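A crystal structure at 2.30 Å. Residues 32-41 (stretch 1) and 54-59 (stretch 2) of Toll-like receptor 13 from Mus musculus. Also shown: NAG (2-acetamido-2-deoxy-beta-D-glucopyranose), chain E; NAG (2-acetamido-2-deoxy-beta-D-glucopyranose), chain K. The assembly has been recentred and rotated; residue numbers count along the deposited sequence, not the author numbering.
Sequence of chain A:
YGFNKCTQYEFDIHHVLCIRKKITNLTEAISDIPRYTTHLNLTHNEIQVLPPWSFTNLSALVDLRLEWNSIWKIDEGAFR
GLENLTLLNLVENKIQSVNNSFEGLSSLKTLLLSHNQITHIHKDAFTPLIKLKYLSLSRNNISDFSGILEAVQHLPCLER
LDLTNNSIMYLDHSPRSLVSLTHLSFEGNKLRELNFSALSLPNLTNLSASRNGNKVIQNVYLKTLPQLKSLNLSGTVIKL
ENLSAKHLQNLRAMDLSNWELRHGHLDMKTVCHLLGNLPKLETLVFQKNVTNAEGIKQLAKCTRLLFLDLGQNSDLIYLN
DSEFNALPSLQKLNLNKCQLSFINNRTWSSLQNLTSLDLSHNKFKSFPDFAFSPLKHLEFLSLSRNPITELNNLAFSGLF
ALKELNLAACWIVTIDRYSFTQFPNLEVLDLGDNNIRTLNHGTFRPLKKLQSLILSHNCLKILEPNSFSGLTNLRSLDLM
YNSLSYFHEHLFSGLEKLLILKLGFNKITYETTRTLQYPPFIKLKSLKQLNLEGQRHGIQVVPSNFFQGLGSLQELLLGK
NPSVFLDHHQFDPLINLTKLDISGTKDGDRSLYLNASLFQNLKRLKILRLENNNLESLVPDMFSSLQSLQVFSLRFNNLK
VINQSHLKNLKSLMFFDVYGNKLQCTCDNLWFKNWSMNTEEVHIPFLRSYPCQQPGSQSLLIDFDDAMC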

ATOM      1  N   ASP A  32      23.377  36.534   6.907  1.00 40.94           N
ATOM      2  CA  ASP A  32      22.851  36.513   8.269  1.00 43.58           C
ATOM      3  C   ASP A  32      23.214  35.263   9.075  1.00 36.23           C
ATOM      4  O   ASP A  32      22.688  35.063  10.160  1.00 35.29           O
ATOM      5  N   ILE A  33      24.116  34.432   8.561  1.00 32.45           N
ATOM      6  CA  ILE A  33      24.433  33.174   9.249  1.00 41.50           C
ATOM      7  C   ILE A  33      25.659  33.299  10.158  1.00 41.80           C
ATOM      8  O   ILE A  33      26.533  34.133   9.896  1.00 44.83           O
ATOM      9  N   PRO A  34      25.731  32.476  11.228  1.00 41.73           N
ATOM     10  CA  PRO A  34      26.752  32.683  12.267  1.00 47.17           C
ATOM     11  C   PRO A  34      28.196  32.507  11.799  1.00 48.54           C
ATOM     12  O   PRO A  34      28.506  31.768  10.855  1.00 52.09           O
ATOM     13  N   ARG A  35      29.087  33.201  12.491  1.00 46.64           N
ATOM     14  CA  ARG A  35      30.503  33.141  12.180  1.00 45.92           C
ATOM     15  C   ARG A  35      31.101  31.802  12.620  1.00 39.54           C
ATOM     16  O   ARG A  35      32.174  31.423  12.157  1.00 34.70           O
ATOM     17  N   TYR A  36      30.411  31.088  13.513  1.00 33.60           N
ATOM     18  CA  TYR A  36      30.918  29.794  13.997  1.00 33.83           C
ATOM     19  C   TYR A  36      30.541  28.597  13.095  1.00 42.53           C
ATOM     20  O   TYR A  36      30.789  27.438  13.439  1.00 44.95           O
ATOM     21  N   THR A  37      29.934  28.891  11.950  1.00 41.63           N
ATOM     22  CA  THR A  37      29.487  27.873  11.009  1.00 33.09           C
ATOM     23  C   THR A  37      30.650  27.067  10.427  1.00 36.42           C
ATOM     24  O   THR A  37      31.539  27.621   9.793  1.00 37.67           O
ATOM     25  N   THR A  38      30.631  25.750  10.625  1.00 37.08           N
ATOM     26  CA  THR A  38      31.677  24.900  10.071  1.00 29.58           C
ATOM     27  C   THR A  38      31.256  24.167   8.810  1.00 30.90           C
ATOM     28  O   THR A  38      32.076  23.957   7.927  1.00 37.59           O
ATOM     29  N   HIS A  39      29.984  23.788   8.716  1.00 32.51           N
ATOM     30  CA  HIS A  39      29.458  23.118   7.514  1.00 27.68           C
ATOM     31  C   HIS A  39      28.325  23.919   6.884  1.00 33.89           C
ATOM     32  O   HIS A  39      27.331  24.253   7.549  1.00 33.04           O
ATOM     33  N   LEU A  40      28.466  24.221   5.603  1.00 28.76           N
ATOM     34  CA  LEU A  40      27.477  25.017   4.897  1.00 25.59           C
ATOM     35  C   LEU A  40      27.084  24.289   3.635  1.00 27.31           C
ATOM     36  O   LEU A  40      27.936  24.012   2.812  1.00 29.32           O
ATOM     37  N   ASN A  41      25.802  23.961   3.484  1.00 30.59           N
ATOM     38  CA  ASN A  41      25.342  23.214   2.308  1.00 29.30           C
ATOM     39  C   ASN A  41      24.374  24.036   1.463  1.00 30.33           C
ATOM     40  O   ASN A  41      23.243  24.280   1.869  1.00 28.06           O
ATOM     41  N   SER A  54      33.492  35.937  -1.282  1.00 51.81           N
ATOM     42  CA  SER A  54      32.179  35.355  -1.059  1.00 43.44           C
ATOM     43  C   SER A  54      31.970  34.916   0.376  1.00 43.12           C
ATOM     44  O   SER A  54      30.863  34.997   0.885  1.00 43.70           O
ATOM     45  N   PHE A  55      33.041  34.520   1.052  1.00 48.48           N
ATOM     46  CA  PHE A  55      32.905  33.954   2.392  1.00 46.07           C
ATOM     47  C   PHE A  55      33.666  34.683   3.502  1.00 48.20           C
ATOM     48  O   PHE A  55      34.150  34.048   4.435  1.00 45.65           O
ATOM     49  N   THR A  56      33.753  36.011   3.395  1.00 59.01           N
ATOM     50  CA  THR A  56      34.523  36.853   4.327  1.00 62.83           C
ATOM     51  C   THR A  56      34.258  36.588   5.811  1.00 54.51           C
ATOM     52  O   THR A  56      35.190  36.391   6.589  1.00 55.74           O
ATOM     53  N   ASN A  57      32.989  36.588   6.204  1.00 52.61           N
ATOM     54  CA  ASN A  57      32.650  36.415   7.613  1.00 56.58           C
ATOM     55  C   ASN A  57      32.442  34.948   8.016  1.00 56.12           C
ATOM     56  O   ASN A  57      31.927  34.653   9.091  1.00 60.91           O
ATOM     57  N   LEU A  58      32.862  34.034   7.147  1.00 53.59           N
ATOM     58  CA  LEU A  58      32.683  32.599   7.369  1.00 44.97           C
ATOM     59  C   LEU A  58      33.989  31.791   7.274  1.00 43.86           C
ATOM     60  O   LEU A  58      34.045  30.757   6.601  1.00 47.09           O
ATOM     61  N   SER A  59      35.029  32.244   7.971  1.00 39.74           N
ATOM     62  CA  SER A  59      36.353  31.642   7.843  1.00 40.37           C
ATOM     63  C   SER A  59      36.496  30.372   8.673  1.00 43.13           C
ATOM     64  O   SER A  59      37.541  29.708   8.630  1.00 41.77           O
TER

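The two stretches meet through a small apolar seam bordered by polar groups, and no direct hydrogen bond joins them. Leu58 lies at its centre. Its CA-to-CB bond points sideways to stretch 1, but chi1 near m (-72°) and chi2 near t (159°) carry the end of the side chain inward, so that this leucine gives more area to the contact than any other residue here. CD2 does much of the work: Leu58 CD2 lies 3.8 Å from Ile33 CG1, 3.9 Å from Thr37 CB and 3.3 Å from Pro34 O. A branched, flexible aliphatic chain suits this position, since one methyl packs against Pro34 O and Thr37 CB, at the two ends of the type I turn, with Ile33 beside them.

Pro34 to Thr37 form a type I turn. Its backbone hydrogen bond, Thr37 N to Pro34 O, is long and weak at 3.4 Å, but the threonine side chain reinforces it. With chi1 at m (-62°), Thr37 OG1 donates to Pro34 O at 2.8 Å. The hydroxyl is thereby satisfied in a buried place, while CB, directed toward stretch 2, meets the leucine methyl. Pro34 serves the turn through its carbonyl oxygen, which accepts from both Thr37 N and Thr37 OG1; its own CA-to-CB bond points away from stretch 2.

Ile33 adopts the p rotamer for chi1 (79°) with chi2 at t (177°). Although its CA-to-CB bond runs sideways, this conformation brings CG1 against Leu58, and the apolar CG1 arm suits this buried site. Farther along, Leu40 on the strand points toward stretch 2. Its t, p conformation (176°, 59°) places Leu40 CD2 4.1 Å from Phe55 CE1, and the methyl approaches the aromatic ring obliquely. Phe55 starts sideways, and chi1 at m (-57°) with chi2 of -82° brings its ring to this leucine. Phe55 also opens the second type I turn, closed by Leu58 N donating to Phe55 O at 3.0 Å, which holds the two apolar side chains on a compact loop.

At the exposed border Arg35 begins m, t (-61°, 176°), then bends at chi3 (108°), between wells. The aliphatic part of its chain reaches Asn57 O, 3.6 Å from Arg35 CG, and that oxygen lies over one face of the guanidinium. Arg35 NH1 comes within 3.7 Å of Asn57 OD1, a polar approach rather than a hydrogen bond. Water 1 supplies a polar link between the stretches, donating to Ile33 O at 2.8 Å and to Asn57 O at 3.2 Å.

Asn57 also carries a sugar: with chi1 at m (-70°), its ND2 is bonded to C1 of the chain K NAG at 1.5 Å. Asn41, in the t rotamer (-169°), is likewise glycosylated, Asn41 ND2 lying 1.4 Å from C1 of the chain E NAG, whose O6 sits at the edge of the His39 ring. His39 is m (-62°), and its ND1 shares a 2.9 Å hydrogen bond with Thr38 OG1, well away from the seam.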

ATOM      1  CB  ASP A  32      21.343  36.719   8.264  1.00 48.57           C
ATOM      2  CG  ASP A  32      20.631  35.758   7.339  1.00 56.28           C
ATOM      3  OD1 ASP A  32      21.274  34.792   6.887  1.00 56.59           O
ATOM      4  OD2 ASP A  32      19.432  35.974   7.056  1.00 61.86           O
ATOM      5  CB  ILE A  33      24.534  31.966   8.250  1.00 34.40           C
ATOM      6  CG1 ILE A  33      25.859  31.945   7.513  1.00 32.49           C
ATOM      7  CG2 ILE A  33      23.346  31.974   7.273  1.00 28.83           C
ATOM      8  CD1 ILE A  33      25.993  30.740   6.605  1.00 41.61           C
ATOM      9  CB  PRO A  34      26.418  31.609  13.317  1.00 45.72           C
ATOM     10  CG  PRO A  34      25.005  31.230  13.051  1.00 44.32           C
ATOM     11  CD  PRO A  34      24.857  31.340  11.560  1.00 39.97           C
ATOM     12  CB  ARG A  35      31.243  34.322  12.836  1.00 51.00           C
ATOM     13  CG  ARG A  35      30.763  35.697  12.373  1.00 55.25           C
ATOM     14  CD  ARG A  35      31.453  36.833  13.132  1.00 62.95           C
ATOM     15  NE  ARG A  35      32.410  37.542  12.285  1.00 67.53           N
ATOM     16  CZ  ARG A  35      33.652  37.127  12.051  1.00 70.38           C
ATOM     17  NH1 ARG A  35      34.448  37.828  11.257  1.00 67.70           N
ATOM     18  NH2 ARG A  35      34.096  36.005  12.605  1.00 72.43           N
ATOM     19  CB  TYR A  36      30.496  29.539  15.457  1.00 21.91           C
ATOM     20  CG  TYR A  36      29.000  29.536  15.692  1.00 25.85           C
ATOM     21  CD1 TYR A  36      28.191  28.543  15.143  1.00 24.34           C
ATOM     22  CD2 TYR A  36      28.396  30.490  16.510  1.00 25.16           C
ATOM     23  CE1 TYR A  36      26.817  28.519  15.363  1.00 27.65           C
ATOM     24  CE2 TYR A  36      27.024  30.474  16.738  1.00 20.61           C
ATOM     25  CZ  TYR A  36      26.241  29.487  16.156  1.00 29.68           C
ATOM     26  OH  TYR A  36      24.881  29.452  16.369  1.00 38.03           O
ATOM     27  CB  THR A  37      28.662  28.523   9.871  1.00 36.45           C
ATOM     28  OG1 THR A  37      27.493  29.139  10.430  1.00 33.34           O
ATOM     29  CG2 THR A  37      28.220  27.498   8.838  1.00 37.37           C
ATOM     30  CB  THR A  38      32.254  23.916  11.107  1.00 22.08           C
ATOM     31  OG1 THR A  38      31.277  22.950  11.479  1.00 19.55           O
ATOM     32  CG2 THR A  38      32.703  24.683  12.360  1.00 22.33           C
ATOM     33  CB  HIS A  39      28.934  21.712   7.825  1.00 27.61           C
ATOM     34  CG  HIS A  39      29.973  20.765   8.337  1.00 31.61           C
ATOM     35  ND1 HIS A  39      30.625  20.946   9.535  1.00 34.48           N
ATOM     36  CD2 HIS A  39      30.469  19.621   7.811  1.00 32.65           C
ATOM     37  CE1 HIS A  39      31.474  19.953   9.731  1.00 33.91           C
ATOM     38  NE2 HIS A  39      31.413  19.144   8.689  1.00 31.89           N
ATOM     39  CB  LEU A  40      28.046  26.387   4.542  1.00 22.90           C
ATOM     40  CG  LEU A  40      27.152  27.323   3.718  1.00 25.15           C
ATOM     41  CD1 LEU A  40      25.805  27.615   4.446  1.00 18.16           C
ATOM     42  CD2 LEU A  40      27.887  28.623   3.401  1.00 24.95           C
ATOM     43  CB  ASN A  41      24.706  21.863   2.718  1.00 24.54           C
ATOM     44  CG  ASN A  41      24.467  20.935   1.515  1.00 28.18           C
ATOM     45  OD1 ASN A  41      24.427  21.420   0.385  1.00 24.34           O
ATOM     46  ND2 ASN A  41      24.340  19.608   1.733  1.00 26.52           N
ATOM     47  CB  SER A  54      31.945  34.190  -2.020  1.00 40.93           C
ATOM     48  OG  SER A  54      31.859  34.641  -3.365  1.00 35.83           O
ATOM     49  CB  PHE A  55      33.270  32.472   2.350  1.00 39.96           C
ATOM     50  CG  PHE A  55      32.449  31.698   1.366  1.00 45.10           C
ATOM     51  CD1 PHE A  55      31.171  31.260   1.704  1.00 34.40           C
ATOM     52  CD2 PHE A  55      32.927  31.446   0.079  1.00 43.63           C
ATOM     53  CE1 PHE A  55      30.399  30.567   0.790  1.00 30.56           C
ATOM     54  CE2 PHE A  55      32.151  30.742  -0.840  1.00 35.71           C
ATOM     55  CZ  PHE A  55      30.887  30.311  -0.483  1.00 26.80           C
ATOM     56  CB  THR A  56      34.272  38.362   4.090  1.00 70.94           C
ATOM     57  OG1 THR A  56      34.446  38.680   2.708  1.00 79.09           O
ATOM     58  CG2 THR A  56      35.237  39.194   4.919  1.00 72.87           C
ATOM     59  CB  ASN A  57      31.446  37.297   8.001  1.00 58.76           C
ATOM     60  CG  ASN A  57      31.785  38.795   8.013  1.00 60.46           C
ATOM     61  OD1 ASN A  57      32.937  39.167   8.205  1.00 47.04           O
ATOM     62  ND2 ASN A  57      30.768  39.654   7.830  1.00 70.60           N
ATOM     63  CB  LEU A  58      31.647  32.060   6.384  1.00 37.08           C
ATOM     64  CG  LEU A  58      30.206  32.482   6.675  1.00 33.87           C
ATOM     65  CD1 LEU A  58      29.313  32.380   5.449  1.00 26.80           C
ATOM     66  CD2 LEU A  58      29.653  31.626   7.794  1.00 39.10           C
ATOM     67  CB  SER A  59      37.458  32.626   8.226  1.00 34.64           C
ATOM     68  OG  SER A  59      37.456  32.842   9.626  1.00 45.57           O
TER
HETATM   69  C1  NAG E   1      24.198  19.087   3.068  1.00 28.98           C
HETATM   70  C2  NAG E   1      23.615  17.665   2.860  1.00 34.28           C
HETATM   71  C3  NAG E   1      23.711  16.845   4.136  1.00 34.07           C
HETATM   72  C4  NAG E   1      25.152  16.821   4.614  1.00 35.78           C
HETATM   73  C5  NAG E   1      25.502  18.270   4.886  1.00 34.75           C
HETATM   74  C6  NAG E   1      26.875  18.413   5.542  1.00 39.50           C
HETATM   75  C7  NAG E   1      21.790  17.665   1.242  1.00 32.82           C
HETATM   76  C8  NAG E   1      20.296  17.552   1.029  1.00 27.06           C
HETATM   77  N2  NAG E   1      22.215  17.642   2.501  1.00 34.46           N
HETATM   78  O3  NAG E   1      23.201  15.556   3.931  1.00 32.73           O
HETATM   79  O4  NAG E   1      25.294  16.044   5.781  1.00 38.87           O
HETATM   80  O5  NAG E   1      25.477  18.961   3.650  1.00 33.90           O
HETATM   81  O6  NAG E   1      27.326  19.747   5.411  1.00 33.05           O
HETATM   82  O7  NAG E   1      22.564  17.806   0.302  1.00 31.20           O
HETATM   83  C1  NAG K 903      31.112  41.028   8.152  1.00 70.98           C
HETATM   84  C2  NAG K 903      30.155  41.814   7.245  1.00 69.00           C
HETATM   85  C3  NAG K 903      30.136  43.309   7.578  1.00 72.33           C
HETATM   86  C4  NAG K 903      29.738  43.446   9.038  1.00 79.55           C
HETATM   87  C5  NAG K 903      30.758  42.702   9.902  1.00 82.19           C
HETATM   88  C6  NAG K 903      30.379  42.823  11.381  1.00 82.17           C
HETATM   89  C7  NAG K 903      29.561  41.070   5.009  1.00 66.17           C
HETATM   90  C8  NAG K 903      29.755  41.347   3.545  1.00 65.44           C
HETATM   91  N2  NAG K 903      30.458  41.598   5.843  1.00 63.91           N
HETATM   92  O3  NAG K 903      29.229  44.030   6.766  1.00 62.82           O
HETATM   93  O4  NAG K 903      29.639  44.807   9.409  1.00 80.54           O
HETATM   94  O5  NAG K 903      30.898  41.329   9.526  1.00 78.13           O
HETATM   95  O6  NAG K 903      29.013  42.506  11.564  1.00 81.73           O
HETATM   96  O7  NAG K 903      28.610  40.379   5.384  1.00 66.89           O
HETATM   97  O   HOH W   1      28.801  35.280   8.745  1.00 30.08           O